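Local coordinates for uncharacterized protein Atu2773 (Agrobacterium tumefaciens, PDB 2QV5) that is of unknown function but, as a member of the divergent polysaccharide deacetylase family, may act on polysaccharide substrates, at residues A[29-34]-A[210-215]; A[114-119]-A[149-154]. One frame throughout, in Å; residues are numbered along the deposited sequence.

Contact 1 of 2, residues A[29-34]-A[210-215]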
ATOM      1  N   GLY A  29      -9.329  14.379 -15.383  1.00 16.52           N
ATOM      2  CA  GLY A  29      -9.150  13.222 -16.265  1.00 15.71           C
ATOM      3  C   GLY A  29      -9.066  11.927 -15.485  1.00 12.35           C
ATOM      4  O   GLY A  29      -9.031  11.943 -14.256  1.00 12.51           O
ATOM      5  N   THR A  30      -9.014  10.811 -16.204  1.00 12.27           N
ATOM      6  CA  THR A  30      -8.921   9.475 -15.600  1.00 14.13           C
ATOM      7  C   THR A  30      -7.589   9.335 -14.846  1.00 15.56           C
ATOM      8  O   THR A  30      -6.537   9.690 -15.373  1.00 11.70           O
ATOM      9  CB  THR A  30      -9.010   8.374 -16.703  1.00 19.10           C
ATOM     10  OG1 THR A  30     -10.270   8.458 -17.387  1.00 20.04           O
ATOM     11  CG2 THR A  30      -8.835   6.980 -16.128  1.00 17.67           C
ATOM     12  N   ARG A  31      -7.629   8.842 -13.608  1.00 12.68           N
ATOM     13  CA  ARG A  31      -6.392   8.654 -12.849  1.00 10.31           C
ATOM     14  C   ARG A  31      -6.296   7.227 -12.347  1.00 14.92           C
ATOM     15  O   ARG A  31      -7.318   6.605 -12.053  1.00 10.84           O
ATOM     16  CB  ARG A  31      -6.334   9.603 -11.654  1.00 12.60           C
ATOM     17  CG  ARG A  31      -6.243  11.076 -11.983  1.00 12.02           C
ATOM     18  CD  ARG A  31      -6.230  11.897 -10.707  1.00 14.66           C
ATOM     19  NE  ARG A  31      -7.503  11.806  -9.982  1.00 19.06           N
ATOM     20  CZ  ARG A  31      -7.689  12.215  -8.727  1.00 24.66           C
ATOM     21  NH1 ARG A  31      -6.695  12.754  -8.045  1.00 27.77           N
ATOM     22  NH2 ARG A  31      -8.869  12.071  -8.143  1.00 22.13           N
ATOM     23  N   VAL A  32      -5.071   6.715 -12.252  1.00 11.71           N
ATOM     24  CA  VAL A  32      -4.844   5.346 -11.787  1.00 11.93           C
ATOM     25  C   VAL A  32      -3.685   5.376 -10.792  1.00 16.04           C
ATOM     26  O   VAL A  32      -2.686   6.033 -11.061  1.00 12.77           O
ATOM     27  CB  VAL A  32      -4.491   4.404 -12.990  1.00  8.92           C
ATOM     28  CG1 VAL A  32      -3.790   3.129 -12.541  1.00 17.28           C
ATOM     29  CG2 VAL A  32      -5.744   4.035 -13.805  1.00 15.43           C
ATOM     30  N   ALA A  33      -3.821   4.702  -9.648  1.00 11.67           N
ATOM     31  CA  ALA A  33      -2.664   4.411  -8.786  1.00 11.53           C
ATOM     32  C   ALA A  33      -2.377   2.921  -8.878  1.00  7.61           C
ATOM     33  O   ALA A  33      -3.295   2.117  -9.003  1.00 10.76           O
ATOM     34  CB  ALA A  33      -2.909   4.812  -7.328  1.00  9.34           C
ATOM     35  N   ILE A  34      -1.099   2.561  -8.866  1.00  5.58           N
ATOM     36  CA  ILE A  34      -0.698   1.146  -8.856  1.00  6.95           C
ATOM     37  C   ILE A  34       0.319   0.999  -7.745  1.00  7.86           C
ATOM     38  O   ILE A  34       1.290   1.758  -7.702  1.00 10.27           O
ATOM     39  CB  ILE A  34      -0.066   0.670 -10.200  1.00  6.72           C
ATOM     40  CG1 ILE A  34      -1.102   0.641 -11.329  1.00 16.86           C
ATOM     41  CG2 ILE A  34       0.564  -0.739 -10.037  1.00  9.82           C
ATOM     42  CD1 ILE A  34      -0.498   0.795 -12.721  1.00 21.79           C
ATOM     43  N   ASN A 210     -15.185   5.128 -13.249  1.00 17.42           N
ATOM     44  CA  ASN A 210     -15.270   5.763 -11.934  1.00 18.27           C
ATOM     45  C   ASN A 210     -14.532   7.106 -11.831  1.00 18.34           C
ATOM     46  O   ASN A 210     -14.766   7.883 -10.900  1.00 20.58           O
ATOM     47  CB  ASN A 210     -14.794   4.792 -10.832  1.00 16.26           C
ATOM     48  CG  ASN A 210     -15.731   3.597 -10.647  1.00 23.15           C
ATOM     49  OD1 ASN A 210     -16.795   3.521 -11.253  1.00 25.72           O
ATOM     50  ND2 ASN A 210     -15.333   2.662  -9.792  1.00 23.44           N
ATOM     51  N   GLY A 211     -13.662   7.391 -12.799  1.00 17.66           N
ATOM     52  CA  GLY A 211     -12.796   8.562 -12.715  1.00 13.49           C
ATOM     53  C   GLY A 211     -11.431   8.194 -12.156  1.00 15.84           C
ATOM     54  O   GLY A 211     -10.424   8.763 -12.568  1.00 12.37           O
ATOM     55  N   GLN A 212     -11.396   7.227 -11.234  1.00 13.22           N
ATOM     56  CA  GLN A 212     -10.149   6.763 -10.608  1.00 15.84           C
ATOM     57  C   GLN A 212     -10.233   5.293 -10.198  1.00 15.70           C
ATOM     58  O   GLN A 212     -11.331   4.767  -9.976  1.00 12.56           O
ATOM     59  CB  GLN A 212      -9.785   7.631  -9.389  1.00 16.48           C
ATOM     60  CG  GLN A 212     -10.809   7.594  -8.241  1.00 16.90           C
ATOM     61  CD  GLN A 212     -10.491   8.550  -7.097  1.00 25.32           C
ATOM     62  OE1 GLN A 212     -10.396   9.762  -7.293  1.00 45.78           O
ATOM     63  NE2 GLN A 212     -10.355   8.006  -5.886  1.00 32.60           N
ATOM     64  N   ALA A 213      -9.072   4.645 -10.107  1.00 14.28           N
ATOM     65  CA  ALA A 213      -8.961   3.291  -9.566  1.00 10.34           C
ATOM     66  C   ALA A 213      -7.551   2.964  -9.075  1.00 12.66           C
ATOM     67  O   ALA A 213      -6.574   3.570  -9.511  1.00  8.89           O
ATOM     68  CB  ALA A 213      -9.402   2.251 -10.596  1.00 11.03           C
ATOM     69  N   ILE A 214      -7.469   1.977  -8.180  1.00  9.58           N
ATOM     70  CA  ILE A 214      -6.217   1.525  -7.571  1.00  9.99           C
ATOM     71  C   ILE A 214      -6.015   0.046  -7.877  1.00 13.96           C
ATOM     72  O   ILE A 214      -6.911  -0.767  -7.640  1.00 13.36           O
ATOM     73  CB  ILE A 214      -6.216   1.720  -6.032  1.00  5.25           C
ATOM     74  CG1 ILE A 214      -6.363   3.204  -5.650  1.00  7.13           C
ATOM     75  CG2 ILE A 214      -4.936   1.110  -5.408  1.00  8.60           C
ATOM     76  CD1 ILE A 214      -6.722   3.449  -4.175  1.00 11.65           C
ATOM     77  N   GLY A 215      -4.851  -0.291  -8.435  1.00 10.79           N
ATOM     78  CA  GLY A 215      -4.437  -1.675  -8.622  1.00 11.48           C
ATOM     79  C   GLY A 215      -3.302  -2.017  -7.679  1.00 14.35           C
ATOM     80  O   GLY A 215      -2.496  -1.152  -7.333  1.00 12.52           O
TER
HETATM   81  O   HOH W   1      -9.819  11.151 -11.633  1.00 23.47           O
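Strand 30-34 runs beside strand 212-215 in the same N-to-C direction, their axes 15° apart and 4.7 Å from each other at the closest, with Arg31 paired to Gln212 and Ile34 to Gly215 at the two ends. Four backbone hydrogen bonds fix this parallel register. Three are of ordinary length. Arg31 N donates to Gly211 O at 3.0 Å. Ala33 uses both its polar atoms, its N reaching Ala213 O at 3.0 Å and its O accepting from Gly215 N at 2.9 Å. The fourth, from Ala213 N to Arg31 O, is longer (3.3 Å) and more bent. Gly211 O has a second donor, water 1, which also donates to Gly29 O and accepts from Arg31 NE in the plane of the guanidinium; one water thus joins the starts of the two strands to the Arg31 side chain. Gly211 turns out of helix 193-210 with positive phi, a conformation that calls for glycine.

The side chains of Arg31 and Gln212 lie side by side and point the same way. A bend at chi3 (-66°) places Arg31 NE, the atom the water meets. Arg31 NH2 comes to 2.9 Å from Gln212 OE1, with the guanidinium and amide planes 72° apart. Gln212 NE2 is bound elsewhere, to Leu247 O, and Arg31 makes a cation-pi contact with Trp24. Further along this face Ala33 CB touches Ile214 CG1 at 4.2 Å, and helix 244-247 packs on both residues. Val32 and Ile34 point to the other face, where Leu203 of helix 193-210 meets them. Strand 239-241 also pairs with 30-39, outside the ring of seven parallel strands. Pairing the first and last strands of that ring, 30-39 and 212-218, makes this contact the closing seam of a (beta/alpha) barrel, consistent with the distorted (beta/alpha)7 barrel of polysaccharide deacetylases.

Contact 2 of 2, residues A[114-119]-A[149-154]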
ATOM      1  N   ASP A 114       1.829  -1.903  20.036  1.00 24.16           N
ATOM      2  CA  ASP A 114       3.279  -2.039  20.165  1.00 20.83           C
ATOM      3  C   ASP A 114       3.919  -2.712  18.949  1.00 18.64           C
ATOM      4  O   ASP A 114       4.990  -2.304  18.507  1.00 20.00           O
ATOM      5  CB  ASP A 114       3.638  -2.804  21.446  1.00 21.92           C
ATOM      6  CG  ASP A 114       3.507  -1.941  22.702  1.00 40.05           C
ATOM      7  OD1 ASP A 114       3.767  -0.715  22.617  1.00 44.08           O
ATOM      8  OD2 ASP A 114       3.148  -2.485  23.775  1.00 44.08           O
ATOM      9  N   ARG A 115       3.254  -3.736  18.421  1.00 16.73           N
ATOM     10  CA  ARG A 115       3.714  -4.444  17.228  1.00 14.12           C
ATOM     11  C   ARG A 115       3.708  -3.526  16.018  1.00 16.18           C
ATOM     12  O   ARG A 115       4.647  -3.542  15.229  1.00 15.23           O
ATOM     13  CB  ARG A 115       2.804  -5.634  16.938  1.00 20.53           C
ATOM     14  CG  ARG A 115       3.131  -6.862  17.755  1.00 28.95           C
ATOM     15  CD  ARG A 115       2.021  -7.871  17.657  1.00 31.02           C
ATOM     16  NE  ARG A 115       2.298  -9.034  18.493  1.00 30.70           N
ATOM     17  CZ  ARG A 115       1.359  -9.819  19.006  1.00 34.44           C
ATOM     18  NH1 ARG A 115       1.701 -10.852  19.763  1.00 35.77           N
ATOM     19  NH2 ARG A 115       0.078  -9.562  18.775  1.00 36.37           N
ATOM     20  N   LEU A 116       2.616  -2.772  15.881  1.00 19.50           N
ATOM     21  CA  LEU A 116       2.434  -1.761  14.840  1.00 17.95           C
ATOM     22  C   LEU A 116       3.541  -0.719  14.872  1.00 14.19           C
ATOM     23  O   LEU A 116       4.143  -0.410  13.846  1.00 18.34           O
ATOM     24  CB  LEU A 116       1.087  -1.065  15.041  1.00 16.50           C
ATOM     25  CG  LEU A 116       0.732   0.092  14.109  1.00 14.60           C
ATOM     26  CD1 LEU A 116       0.668  -0.427  12.668  1.00 21.11           C
ATOM     27  CD2 LEU A 116      -0.584   0.762  14.487  1.00 15.32           C
ATOM     28  N   HIS A 117       3.806  -0.191  16.063  1.00 17.79           N
ATOM     29  CA  HIS A 117       4.839   0.825  16.272  1.00 15.24           C
ATOM     30  C   HIS A 117       6.237   0.335  15.930  1.00 17.09           C
ATOM     31  O   HIS A 117       7.059   1.104  15.428  1.00 14.96           O
ATOM     32  CB  HIS A 117       4.791   1.328  17.714  1.00 19.65           C
ATOM     33  CG  HIS A 117       3.627   2.221  18.007  1.00 17.04           C
ATOM     34  ND1 HIS A 117       3.442   2.819  19.234  1.00 28.45           N
ATOM     35  CD2 HIS A 117       2.596   2.633  17.228  1.00 20.39           C
ATOM     36  CE1 HIS A 117       2.343   3.552  19.205  1.00 27.16           C
ATOM     37  NE2 HIS A 117       1.808   3.452  18.001  1.00 25.61           N
ATOM     38  N   ARG A 118       6.512  -0.939  16.194  1.00 15.52           N
ATOM     39  CA  ARG A 118       7.783  -1.521  15.803  1.00 19.80           C
ATOM     40  C   ARG A 118       7.963  -1.519  14.282  1.00 19.83           C
ATOM     41  O   ARG A 118       9.030  -1.168  13.795  1.00 16.96           O
ATOM     42  CB  ARG A 118       7.936  -2.933  16.370  1.00 20.42           C
ATOM     43  CG  ARG A 118       8.250  -2.940  17.857  1.00 21.60           C
ATOM     44  CD  ARG A 118       8.865  -4.260  18.291  1.00 24.38           C
ATOM     45  NE  ARG A 118       7.917  -5.380  18.332  1.00 30.75           N
ATOM     46  CZ  ARG A 118       7.010  -5.592  19.288  1.00 30.79           C
ATOM     47  NH1 ARG A 118       6.875  -4.754  20.312  1.00 31.96           N
ATOM     48  NH2 ARG A 118       6.225  -6.657  19.216  1.00 31.55           N
ATOM     49  N   SER A 119       6.918  -1.887  13.542  1.00 19.65           N
ATOM     50  CA  SER A 119       6.963  -1.839  12.072  1.00 17.27           C
ATOM     51  C   SER A 119       7.093  -0.411  11.535  1.00 14.51           C
ATOM     52  O   SER A 119       7.903  -0.161  10.634  1.00 15.74           O
ATOM     53  CB  SER A 119       5.725  -2.494  11.477  1.00 17.65           C
ATOM     54  OG  SER A 119       5.765  -3.901  11.638  1.00 22.64           O
ATOM     55  N   ARG A 149      -7.504   3.626  14.441  1.00 14.31           N
ATOM     56  CA  ARG A 149      -7.473   4.883  15.195  1.00 18.69           C
ATOM     57  C   ARG A 149      -6.045   5.417  15.368  1.00 17.31           C
ATOM     58  O   ARG A 149      -5.812   6.612  15.178  1.00 18.12           O
ATOM     59  CB  ARG A 149      -8.146   4.727  16.551  1.00 19.54           C
ATOM     60  CG  ARG A 149      -9.664   4.622  16.482  1.00 25.38           C
ATOM     61  CD  ARG A 149     -10.272   4.717  17.871  1.00 30.33           C
ATOM     62  NE  ARG A 149     -11.722   4.532  17.843  1.00 32.51           N
ATOM     63  CZ  ARG A 149     -12.606   5.509  17.636  1.00 32.24           C
ATOM     64  NH1 ARG A 149     -12.203   6.758  17.434  1.00 30.89           N
ATOM     65  NH2 ARG A 149     -13.901   5.234  17.624  1.00 37.14           N
ATOM     66  N   ASP A 150      -5.098   4.539  15.706  1.00 17.54           N
ATOM     67  CA  ASP A 150      -3.686   4.938  15.798  1.00 18.89           C
ATOM     68  C   ASP A 150      -3.147   5.469  14.460  1.00 20.35           C
ATOM     69  O   ASP A 150      -2.559   6.553  14.412  1.00 20.60           O
ATOM     70  CB  ASP A 150      -2.801   3.797  16.308  1.00 20.87           C
ATOM     71  CG  ASP A 150      -1.351   4.223  16.486  1.00 22.86           C
ATOM     72  OD1 ASP A 150      -1.011   4.776  17.548  1.00 28.55           O
ATOM     73  OD2 ASP A 150      -0.544   4.015  15.554  1.00 31.72           O
ATOM     74  N   ILE A 151      -3.372   4.712  13.387  1.00 17.66           N
ATOM     75  CA  ILE A 151      -2.950   5.106  12.036  1.00 14.99           C
ATOM     76  C   ILE A 151      -3.606   6.431  11.627  1.00 15.51           C
ATOM     77  O   ILE A 151      -2.925   7.329  11.124  1.00 13.31           O
ATOM     78  CB  ILE A 151      -3.243   3.982  10.992  1.00 15.92           C
ATOM     79  CG1 ILE A 151      -2.397   2.743  11.293  1.00 17.89           C
ATOM     80  CG2 ILE A 151      -2.965   4.463   9.548  1.00 11.69           C
ATOM     81  CD1 ILE A 151      -2.984   1.457  10.779  1.00 19.36           C
ATOM     82  N   GLY A 152      -4.916   6.542  11.884  1.00 14.34           N
ATOM     83  CA  GLY A 152      -5.694   7.720  11.527  1.00 17.78           C
ATOM     84  C   GLY A 152      -5.195   8.995  12.187  1.00 18.08           C
ATOM     85  O   GLY A 152      -5.078  10.031  11.528  1.00 16.87           O
ATOM     86  N   LYS A 153      -4.844   8.904  13.471  1.00 21.27           N
ATOM     87  CA  LYS A 153      -4.424  10.074  14.251  1.00 23.80           C
ATOM     88  C   LYS A 153      -3.035  10.601  13.874  1.00 19.94           C
ATOM     89  O   LYS A 153      -2.715  11.754  14.157  1.00 18.81           O
ATOM     90  CB  LYS A 153      -4.501   9.783  15.756  1.00 18.82           C
ATOM     91  CG  LYS A 153      -3.217   9.221  16.353  1.00 31.65           C
ATOM     92  CD  LYS A 153      -3.387   8.782  17.796  1.00 36.02           C
ATOM     93  CE  LYS A 153      -2.138   8.072  18.280  1.00 44.66           C
ATOM     94  NZ  LYS A 153      -2.476   7.108  19.367  1.00 46.91           N
ATOM     95  N   ARG A 154      -2.231   9.753  13.229  1.00 15.05           N
ATOM     96  CA  ARG A 154      -0.871  10.103  12.812  1.00 14.21           C
ATOM     97  C   ARG A 154      -0.823  10.680  11.416  1.00 11.53           C
ATOM     98  O   ARG A 154       0.259  10.897  10.872  1.00 11.52           O
ATOM     99  CB  ARG A 154       0.029   8.877  12.856  1.00 12.55           C
ATOM    100  CG  ARG A 154       0.168   8.360  14.247  1.00 13.56           C
ATOM    101  CD  ARG A 154       1.003   7.101  14.300  1.00 25.76           C
ATOM    102  NE  ARG A 154       1.001   6.641  15.676  1.00 27.50           N
ATOM    103  CZ  ARG A 154       1.771   7.134  16.638  1.00 26.66           C
ATOM    104  NH1 ARG A 154       2.657   8.102  16.396  1.00 15.54           N
ATOM    105  NH2 ARG A 154       1.658   6.645  17.856  1.00 22.88           N
TER
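Asp150 OD1 is gripped from both segments: His117 NE2 donates to it across the contact at 3.1 Å, and Arg154 NH2 donates to it from within its own segment at 3.3 Å. The histidine bond is nearly straight, 166° at the hydrogen, and the oxygen lies close to the ring plane, but NE2 stands above the carboxylate plane, to which the ring is tilted. Arg154 approaches differently. Its NH2 meets OD1 on the syn side and near the carboxylate plane, while its NE reaches Asp150 OD2 at 3.0 Å from well above that plane. Together the two nitrogens make a side-on salt bridge that should restrict rotation of the carboxylate. Lys153 NZ adds a weak bond to OD1.

This salt-bridge network, joined by a His-carboxylate hydrogen bond, links two helices of the beta/alpha fold, 109-120 and 141-153, whose local axes are inclined to one another and 11.7 Å apart at the closest. At that spacing the side chains span the gap: Asp150 CG is anti to the backbone N (chi1 -177°), which carries the carboxylate toward helix 109-120. The guanidinium of Arg154 stands almost perpendicular to the imidazole, 84° between planes, and its NH2 is 3.2 Å from His117 NE2.

Next to the carboxylate, the Leu116 and Asp150 side chains run alongside one another in opposite senses. Leu116 CD2 lies 3.4 Å from Asp150 OD2 and also touches Ile151 CG1 at 4.2 Å. Met120 packs against Asp150, Ile151 and Arg154, while Leu6 in the N-terminal region touches both His117 and Arg154.

Overall arrangement
Contact 1 and contact 2 lie on opposite sides of the chain's centre, each about 15 Å from it; their own centres are 27 Å apart and their nearest atoms about 14 Å, so they do not touch. Both segments of contact 2 fall in the sequence between 29-34 and 210-215. Contact 1 is in the barrel wall itself, at the seam where the ring of strands closes. Contact 2 lies outside that wall and reaches it where Leu116 packs on Ile86 of strand 82-88, two strands on from 30-39. No metal or ligand is bound at either contact, and no active site can be assigned from them.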